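Local coordinates for Hydrogenase/urease nickel incorporation protein HypB (Helicobacter pylori, PDB 4LPS) that is required for nickel insertion into [NiFe] hydrogenases and for urease maturation, as a metal-binding SIMIBI-class GTPase with low intrinsic activity, at residues Asn84-Ala87 and Asp88-Arg91; Glu222-Lys225 and Asn226-Leu229; Lys198-Met201 and Gln202-Lys205. All coordinates share one frame; numbering follows the deposited sequence.

Contact 1 (Asn84-Ala87 and Asp88-Arg91); sequences NRDA and DRLR. With MG (magnesium ion), chain C; GDP (guanosine-5'-diphosphate), chain D.
At the magnesium and GDP site of this SIMIBI GTPase, Asp-86 and Arg-89 extend side by side from helix 85-91, one to the metal and the other to the alpha-phosphate of GDP. Asp-86 OD2 binds magnesium at 2.6 Å, alongside O2B of GDP and a water that also lies within hydrogen-bonding distance of Asp-86 OD1 and O2A of GDP; Thr-60 and Glu-135 share the ion. The Arg-89 chain bends at chi3 (65°) and presents its guanidinium edge to the nucleotide: NH2 donates almost straight to O2A of GDP (3.1 Å, 177°), NH1 to O1A at 3.3 Å. Asp-86 OD1 and Arg-89 NH2, 3.8 Å apart, form a long salt bridge of charge alone, because the oxygen lies well out of the guanidinium plane. Glu-64 gives Arg-89 a further anionic partner. The helix is the crossover of a beta-alpha-beta unit between strands 74-80 and 97-101. Farther from the nucleotide, Arg-91 folds back over Ala-87 CB, which sits against one guanidinium face. Arg-91 NH2 donates to Asn-84 OD1 at 3.2 Å and, as part of a salt bridge, to Asp-88 OD1 at 2.7 Å, the second from above the carboxylate plane. A water joins Asn-84 OD1 to Arg-91 NH1.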
loop_
_atom_site.group_PDB
_atom_site.type_symbol
_atom_site.label_atom_id
_atom_site.label_comp_id
_atom_site.label_asym_id
_atom_site.label_seq_id
_atom_site.Cartn_x
_atom_site.Cartn_y
_atom_site.Cartn_z
ATOM N N ASN A 84 -6.187 14.658 -9.696
ATOM C CA ASN A 84 -6.939 13.920 -8.691
ATOM C C ASN A 84 -7.595 12.698 -9.321
ATOM O O ASN A 84 -8.725 12.352 -8.981
ATOM C CB ASN A 84 -8.009 14.814 -8.051
ATOM C CG ASN A 84 -7.540 15.470 -6.768
ATOM O OD1 ASN A 84 -8.077 15.203 -5.691
ATOM N ND2 ASN A 84 -6.510 16.301 -6.870
ATOM N N ARG A 85 -6.887 12.037 -10.233
ATOM C CA ARG A 85 -7.496 10.952 -10.996
ATOM C C ARG A 85 -7.747 9.728 -10.117
ATOM O O ARG A 85 -8.832 9.150 -10.165
ATOM C CB ARG A 85 -6.640 10.582 -12.215
ATOM C CG ARG A 85 -6.969 11.405 -13.467
ATOM C CD ARG A 85 -5.856 11.399 -14.505
ATOM N NE ARG A 85 -6.243 12.161 -15.694
ATOM C CZ ARG A 85 -5.642 12.072 -16.877
ATOM N NH1 ARG A 85 -4.618 11.246 -17.046
ATOM N NH2 ARG A 85 -6.069 12.805 -17.896
ATOM N N ASP A 86 -6.754 9.322 -9.332
ATOM C CA ASP A 86 -6.925 8.168 -8.457
ATOM C C ASP A 86 -7.926 8.457 -7.335
ATOM O O ASP A 86 -8.777 7.624 -7.026
ATOM C CB ASP A 86 -5.583 7.719 -7.875
ATOM C CG ASP A 86 -4.641 7.186 -8.935
ATOM O OD1 ASP A 86 -5.135 6.677 -9.963
ATOM O OD2 ASP A 86 -3.409 7.262 -8.737
ATOM N N ALA A 87 -7.817 9.634 -6.727
ATOM C CA ALA A 87 -8.693 10.014 -5.622
ATOM C C ALA A 87 -10.152 10.062 -6.061
ATOM O O ALA A 87 -11.046 9.642 -5.322
ATOM C CB ALA A 87 -8.269 11.357 -5.047
ATOM N N ASP A 88 -10.385 10.590 -7.258
ATOM C CA ASP A 88 -11.728 10.664 -7.825
ATOM C C ASP A 88 -12.334 9.287 -8.081
ATOM O O ASP A 88 -13.508 9.063 -7.790
ATOM C CB ASP A 88 -11.721 11.470 -9.125
ATOM C CG ASP A 88 -11.726 12.965 -8.884
ATOM O OD1 ASP A 88 -12.163 13.393 -7.796
ATOM O OD2 ASP A 88 -11.302 13.714 -9.792
ATOM N N ARG A 89 -11.542 8.374 -8.641
ATOM C CA ARG A 89 -11.995 6.998 -8.838
ATOM C C ARG A 89 -12.466 6.375 -7.529
ATOM O O ARG A 89 -13.469 5.660 -7.495
ATOM C CB ARG A 89 -10.879 6.138 -9.440
ATOM C CG ARG A 89 -10.668 6.310 -10.938
ATOM C CD ARG A 89 -9.337 5.712 -11.375
ATOM N NE ARG A 89 -9.307 4.260 -11.202
ATOM C CZ ARG A 89 -8.238 3.496 -11.419
ATOM N NH1 ARG A 89 -8.310 2.186 -11.233
ATOM N NH2 ARG A 89 -7.097 4.041 -11.816
ATOM N N LEU A 90 -11.732 6.646 -6.455
ATOM C CA LEU A 90 -12.044 6.087 -5.143
ATOM C C LEU A 90 -13.292 6.731 -4.540
ATOM O O LEU A 90 -14.125 6.044 -3.945
ATOM C CB LEU A 90 -10.850 6.255 -4.202
ATOM C CG LEU A 90 -9.641 5.361 -4.505
ATOM C CD1 LEU A 90 -8.487 5.684 -3.581
ATOM C CD2 LEU A 90 -10.014 3.901 -4.374
ATOM N N ARG A 91 -13.416 8.046 -4.693
ATOM C CA ARG A 91 -14.564 8.772 -4.151
ATOM C C ARG A 91 -15.835 8.406 -4.910
ATOM O O ARG A 91 -16.924 8.390 -4.333
ATOM C CB ARG A 91 -14.326 10.285 -4.178
ATOM C CG ARG A 91 -13.309 10.754 -3.135
ATOM C CD ARG A 91 -13.174 12.274 -3.062
ATOM N NE ARG A 91 -12.615 12.870 -4.274
ATOM C CZ ARG A 91 -11.425 13.462 -4.330
ATOM N NH1 ARG A 91 -10.670 13.538 -3.242
ATOM N NH2 ARG A 91 -10.989 13.984 -5.469
HETATM MG MG MG C . -3.195 4.681 -8.826
HETATM P PB GDP D . -2.171 1.872 -10.291
HETATM O O1B GDP D . -1.668 2.924 -11.247
HETATM O O2B GDP D . -3.084 2.487 -9.260
HETATM O O3B GDP D . -1.017 1.226 -9.565
HETATM O O3A GDP D . -2.946 0.731 -11.112
HETATM P PA GDP D . -4.394 0.952 -11.784
HETATM O O1A GDP D . -5.479 0.615 -10.795
HETATM O O2A GDP D . -4.562 2.348 -12.326
HETATM O "O5'" GDP D . -4.389 -0.147 -12.946
HETATM C "C5'" GDP D . -3.731 0.109 -14.186
HETATM C "C4'" GDP D . -4.339 -0.792 -15.250
HETATM O "O4'" GDP D . -4.249 -2.156 -14.834
HETATM C "C3'" GDP D . -5.815 -0.493 -15.431
HETATM O "O3'" GDP D . -6.107 -0.565 -16.830
HETATM C "C2'" GDP D . -6.537 -1.619 -14.728
HETATM O "O2'" GDP D . -7.763 -1.923 -15.393
HETATM C "C1'" GDP D . -5.547 -2.758 -14.871
HETATM N N9 GDP D . -5.647 -3.756 -13.783
HETATM C C8 GDP D . -5.670 -3.541 -12.454
HETATM N N7 GDP D . -5.742 -4.718 -11.783
HETATM C C5 GDP D . -5.753 -5.711 -12.695
HETATM C C6 GDP D . -5.811 -7.192 -12.683
HETATM O O6 GDP D . -5.873 -7.823 -11.608
HETATM N N1 GDP D . -5.796 -7.837 -13.857
HETATM C C2 GDP D . -5.731 -7.181 -15.031
HETATM N N2 GDP D . -5.720 -7.889 -16.185
HETATM N N3 GDP D . -5.673 -5.830 -15.118
HETATM C C4 GDP D . -5.681 -5.065 -14.006
HETATM O O HOH W 1 -8.337 15.533 -3.080
HETATM O O HOH W 2 -3.855 4.746 -10.991
#

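Contact 2 (Glu222-Lys225 and Asn226-Leu229)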
loop_
_atom_site.group_PDB
_atom_site.type_symbol
_atom_site.label_atom_id
_atom_site.label_comp_id
_atom_site.label_asym_id
_atom_site.label_seq_id
_atom_site.Cartn_x
_atom_site.Cartn_y
_atom_site.Cartn_z
ATOM N N GLU A 222 -10.754 -11.194 -1.233
ATOM C CA GLU A 222 -11.319 -11.582 0.051
ATOM C C GLU A 222 -10.255 -12.155 0.984
ATOM O O GLU A 222 -10.260 -11.876 2.184
ATOM C CB GLU A 222 -12.442 -12.598 -0.167
ATOM C CG GLU A 222 -13.130 -13.074 1.099
ATOM C CD GLU A 222 -14.399 -13.848 0.807
ATOM O OE1 GLU A 222 -15.455 -13.505 1.381
ATOM O OE2 GLU A 222 -14.340 -14.806 0.005
ATOM N N ASP A 223 -9.353 -12.961 0.431
ATOM C CA ASP A 223 -8.287 -13.557 1.225
ATOM C C ASP A 223 -7.340 -12.489 1.756
ATOM O O ASP A 223 -6.910 -12.548 2.909
ATOM C CB ASP A 223 -7.515 -14.591 0.403
ATOM C CG ASP A 223 -8.288 -15.882 0.212
ATOM O OD1 ASP A 223 -9.365 -16.028 0.828
ATOM O OD2 ASP A 223 -7.823 -16.750 -0.562
ATOM N N PHE A 224 -7.023 -11.510 0.913
ATOM C CA PHE A 224 -6.094 -10.453 1.297
ATOM C C PHE A 224 -6.746 -9.539 2.328
ATOM O O PHE A 224 -6.084 -9.053 3.244
ATOM C CB PHE A 224 -5.637 -9.646 0.076
ATOM C CG PHE A 224 -4.688 -8.528 0.413
ATOM C CD1 PHE A 224 -3.421 -8.805 0.908
ATOM C CD2 PHE A 224 -5.067 -7.203 0.251
ATOM C CE1 PHE A 224 -2.543 -7.779 1.232
ATOM C CE2 PHE A 224 -4.197 -6.171 0.572
ATOM C CZ PHE A 224 -2.932 -6.460 1.064
ATOM N N LYS A 225 -8.044 -9.300 2.161
ATOM C CA LYS A 225 -8.811 -8.494 3.106
ATOM C C LYS A 225 -8.793 -9.112 4.502
ATOM O O LYS A 225 -8.582 -8.416 5.498
ATOM C CB LYS A 225 -10.256 -8.330 2.609
ATOM C CG LYS A 225 -11.175 -7.497 3.504
ATOM C CD LYS A 225 -11.917 -8.338 4.540
ATOM C CE LYS A 225 -12.931 -9.261 3.894
ATOM N NZ LYS A 225 -13.656 -10.071 4.914
ATOM N N ASN A 226 -9.024 -10.421 4.569
ATOM C CA ASN A 226 -9.043 -11.129 5.843
ATOM C C ASN A 226 -7.667 -11.135 6.488
ATOM O O ASN A 226 -7.545 -11.076 7.711
ATOM C CB ASN A 226 -9.540 -12.564 5.656
ATOM C CG ASN A 226 -11.036 -12.640 5.421
ATOM O OD1 ASN A 226 -11.790 -11.777 5.869
ATOM N ND2 ASN A 226 -11.472 -13.682 4.719
ATOM N N PHE A 227 -6.636 -11.207 5.653
ATOM C CA PHE A 227 -5.255 -11.080 6.098
ATOM C C PHE A 227 -5.023 -9.750 6.805
ATOM O O PHE A 227 -4.431 -9.703 7.885
ATOM C CB PHE A 227 -4.309 -11.225 4.902
ATOM C CG PHE A 227 -2.890 -10.828 5.189
ATOM C CD1 PHE A 227 -2.061 -11.652 5.935
ATOM C CD2 PHE A 227 -2.380 -9.638 4.693
ATOM C CE1 PHE A 227 -0.752 -11.288 6.195
ATOM C CE2 PHE A 227 -1.072 -9.266 4.946
ATOM C CZ PHE A 227 -0.257 -10.094 5.698
ATOM N N LEU A 228 -5.503 -8.673 6.194
ATOM C CA LEU A 228 -5.358 -7.340 6.765
ATOM C C LEU A 228 -6.115 -7.220 8.081
ATOM O O LEU A 228 -5.629 -6.604 9.031
ATOM C CB LEU A 228 -5.848 -6.284 5.775
ATOM C CG LEU A 228 -5.026 -6.111 4.495
ATOM C CD1 LEU A 228 -5.612 -5.006 3.634
ATOM C CD2 LEU A 228 -3.570 -5.812 4.818
ATOM N N LEU A 229 -7.309 -7.807 8.123
ATOM C CA LEU A 229 -8.147 -7.784 9.315
ATOM C C LEU A 229 -7.454 -8.482 10.477
ATOM O O LEU A 229 -7.523 -8.026 11.619
ATOM C CB LEU A 229 -9.501 -8.444 9.036
ATOM C CG LEU A 229 -10.542 -7.623 8.272
ATOM C CD1 LEU A 229 -11.845 -8.396 8.147
ATOM C CD2 LEU A 229 -10.777 -6.283 8.958
HETATM O O HOH W 3 -14.387 -13.421 4.546
HETATM O O HOH W 4 -10.276 -15.644 3.511
#
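Regular i to i+4 bonding runs through this part of helix 218-234, from Asn-226 N to Glu-222 O at 3.1 Å through to Leu-229 N to Lys-225 O at 3.0 Å. On the buried side Leu-228 packs onto Phe-224: its CG lies over one face of the ring, 4.2 Å from the centroid and 19° off the normal, a CH-pi contact displaced toward the rim, while its CD1 comes to 3.6 Å from Phe-224 CE2. Phe-227 approaches the same ring obliquely. The two aromatic planes are 27° apart but slid so far, with centroids 6.0 Å from each other, that they barely overlap, and the touch is between Phe-224 CE1 and Phe-227 CD2. This is the face by which the helix lies on the central parallel sheet of the P-loop fold: Phe-224 and Leu-228 both rest on Ile-154 of strand 152-158, and Phe-211 meets the Phe-224 ring edge-to-face. Round the helix, Lys-225 is bent at chi2 (-91°) and again at chi3, which swings the chain past Asn-226 N and brings its end alongside the Asn-226 amide. NZ reaches Asn-226 OD1 at 2.7 Å, tilted from the carbonyl plane, and makes a salt bridge with Asp-71. The aliphatic part of the chain is used too, CD touching Leu-229 CD1. Asn-226 ND2 gives its hydrogens to two waters, one of which also donates to Asp-223 OD1; the other is tied only weakly to Glu-222 OE1 and Lys-225 NZ. Asp-223 also pairs with Lys-219 one turn earlier.

Contact 3 (Lys198-Met201 and Gln202-Lys205)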
loop_
_atom_site.group_PDB
_atom_site.type_symbol
_atom_site.label_atom_id
_atom_site.label_comp_id
_atom_site.label_asym_id
_atom_site.label_seq_id
_atom_site.Cartn_x
_atom_site.Cartn_y
_atom_site.Cartn_z
ATOM N N LYS A 198 9.012 -16.072 -5.904
ATOM C CA LYS A 198 9.041 -16.781 -4.631
ATOM C C LYS A 198 10.477 -17.014 -4.177
ATOM O O LYS A 198 10.811 -16.793 -3.015
ATOM C CB LYS A 198 8.296 -18.113 -4.741
ATOM C CG LYS A 198 8.291 -18.937 -3.461
ATOM C CD LYS A 198 7.354 -18.316 -2.429
ATOM C CE LYS A 198 7.484 -18.983 -1.067
ATOM N NZ LYS A 198 6.736 -18.218 -0.024
ATOM N N GLU A 199 11.326 -17.441 -5.107
ATOM C CA GLU A 199 12.705 -17.785 -4.789
ATOM C C GLU A 199 13.535 -16.542 -4.499
ATOM O O GLU A 199 14.410 -16.561 -3.630
ATOM C CB GLU A 199 13.330 -18.583 -5.933
ATOM C CG GLU A 199 12.797 -20.003 -6.056
ATOM C CD GLU A 199 13.056 -20.606 -7.423
ATOM O OE1 GLU A 199 12.438 -21.644 -7.743
ATOM O OE2 GLU A 199 13.879 -20.041 -8.175
ATOM N N ASP A 200 13.274 -15.473 -5.244
ATOM C CA ASP A 200 13.944 -14.197 -5.018
ATOM C C ASP A 200 13.576 -13.618 -3.658
ATOM O O ASP A 200 14.434 -13.107 -2.935
ATOM C CB ASP A 200 13.596 -13.205 -6.125
ATOM C CG ASP A 200 14.335 -13.493 -7.413
ATOM O OD1 ASP A 200 15.198 -14.398 -7.417
ATOM O OD2 ASP A 200 14.058 -12.807 -8.420
ATOM N N MET A 201 12.294 -13.686 -3.319
ATOM C CA MET A 201 11.836 -13.224 -2.013
ATOM C C MET A 201 12.380 -14.113 -0.904
ATOM O O MET A 201 12.593 -13.652 0.219
ATOM C CB MET A 201 10.308 -13.177 -1.941
ATOM C CG MET A 201 9.679 -11.993 -2.654
ATOM S SD MET A 201 10.288 -10.420 -2.012
ATOM C CE MET A 201 9.776 -10.515 -0.297
ATOM N N GLN A 202 12.587 -15.389 -1.215
ATOM C CA GLN A 202 13.168 -16.318 -0.253
ATOM C C GLN A 202 14.559 -15.863 0.184
ATOM O O GLN A 202 14.924 -15.983 1.352
ATOM C CB GLN A 202 13.245 -17.725 -0.849
ATOM C CG GLN A 202 11.947 -18.512 -0.758
ATOM C CD GLN A 202 11.548 -18.839 0.665
ATOM O OE1 GLN A 202 10.366 -18.811 1.009
ATOM N NE2 GLN A 202 12.531 -19.161 1.500
ATOM N N LYS A 203 15.330 -15.344 -0.767
ATOM C CA LYS A 203 16.666 -14.823 -0.490
ATOM C C LYS A 203 16.618 -13.491 0.260
ATOM O O LYS A 203 17.387 -13.265 1.196
ATOM C CB LYS A 203 17.460 -14.677 -1.792
ATOM C CG LYS A 203 17.594 -15.984 -2.578
ATOM C CD LYS A 203 18.759 -15.938 -3.565
ATOM C CE LYS A 203 18.340 -15.351 -4.905
ATOM N NZ LYS A 203 17.617 -16.345 -5.747
ATOM N N LEU A 204 15.715 -12.611 -0.162
ATOM C CA LEU A 204 15.660 -11.248 0.357
ATOM C C LEU A 204 14.977 -11.170 1.715
ATOM O O LEU A 204 15.541 -10.640 2.673
ATOM C CB LEU A 204 14.929 -10.335 -0.631
ATOM C CG LEU A 204 15.766 -9.364 -1.462
ATOM C CD1 LEU A 204 16.957 -10.074 -2.074
ATOM C CD2 LEU A 204 14.910 -8.722 -2.542
ATOM N N LYS A 205 13.762 -11.703 1.790
ATOM C CA LYS A 205 12.923 -11.539 2.971
ATOM C C LYS A 205 11.936 -12.699 3.068
ATOM O O LYS A 205 10.765 -12.558 2.713
ATOM C CB LYS A 205 12.189 -10.197 2.914
ATOM C CG LYS A 205 11.441 -9.819 4.184
ATOM C CD LYS A 205 11.627 -8.338 4.482
ATOM C CE LYS A 205 10.884 -7.907 5.739
ATOM N NZ LYS A 205 10.399 -6.501 5.614
HETATM O O HOH W 5 9.212 -16.486 0.196
#
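Two flat groups, the Gln-202 amide and the Asp-200 carboxylate, are each met across the contact through a single oxygen, and no side chain of the two segments lies over a face of either: Lys-198 comes up to Gln-202 OE1, Lys-203 to Asp-200 OD1. They stand on the last turns of helix 194-204, which crosses between strands 178-182 and 210-212 as the helix of a beta-alpha-beta unit at one end of the parallel sheet.

Asp-200 and Lys-203 run side by side in the same direction. With bends at chi3 (-87°) and chi4 (-79°), the lysine turns its end back along the helix, leaving NZ 3.5 Å from Asp-200 OD1 in a salt bridge. That oxygen also accepts a bond from Gln-196 NE2, so a buried acid has an amide and an ammonium group at the same atom, a setting that should help to keep it ionised.

The Lys-198 and Gln-202 pair is looser. CE of Lys-198 approaches Gln-202 OE1 to 3.6 Å, and the polar ends are joined through a water that accepts from Lys-198 NZ at 3.0 Å and donates to Gln-202 OE1 at 2.7 Å. Chi1 of -82° places Gln-202 CG 3.1 Å from the carbonyl oxygen of Lys-198, and the bend at chi2 then swings the amide toward the Lys-198 chain.

On the inner side Leu-204 reaches helices 165-168 and 170-174, touching Leu-167 and Phe-173. Lys-205, the first residue to leave helical backbone angles, sends NZ away to the carbonyl oxygens of Ala-176 and Met-174. Its backbone still closes the final turn, N donating to Met-201 O at 2.8 Å, and Met-201 CE rests 4.0 Å from Lys-205 CB.

The three contacts sit on separate helices round one parallel sheet, and none touches another. Contact 1 alone reaches the nucleotide and magnesium. Contact 2 is about equally far from the other two, its centre about 23 Å from that of contact 1 and about 22 Å from that of contact 3; its Phe-224 side chain still stays about 12 Å from GDP. Contacts 1 and 3 fall on opposite sides of the chain's centre, their centres about 34 Å apart and their nearest atoms about 23 Å. Both occupy crossover helices next to outermost strands, 97-101 and 210-212 respectively. Strand 210-212 links contacts 2 and 3: Ile-210 meets Met-201, Phe-211 the rings of contact 2.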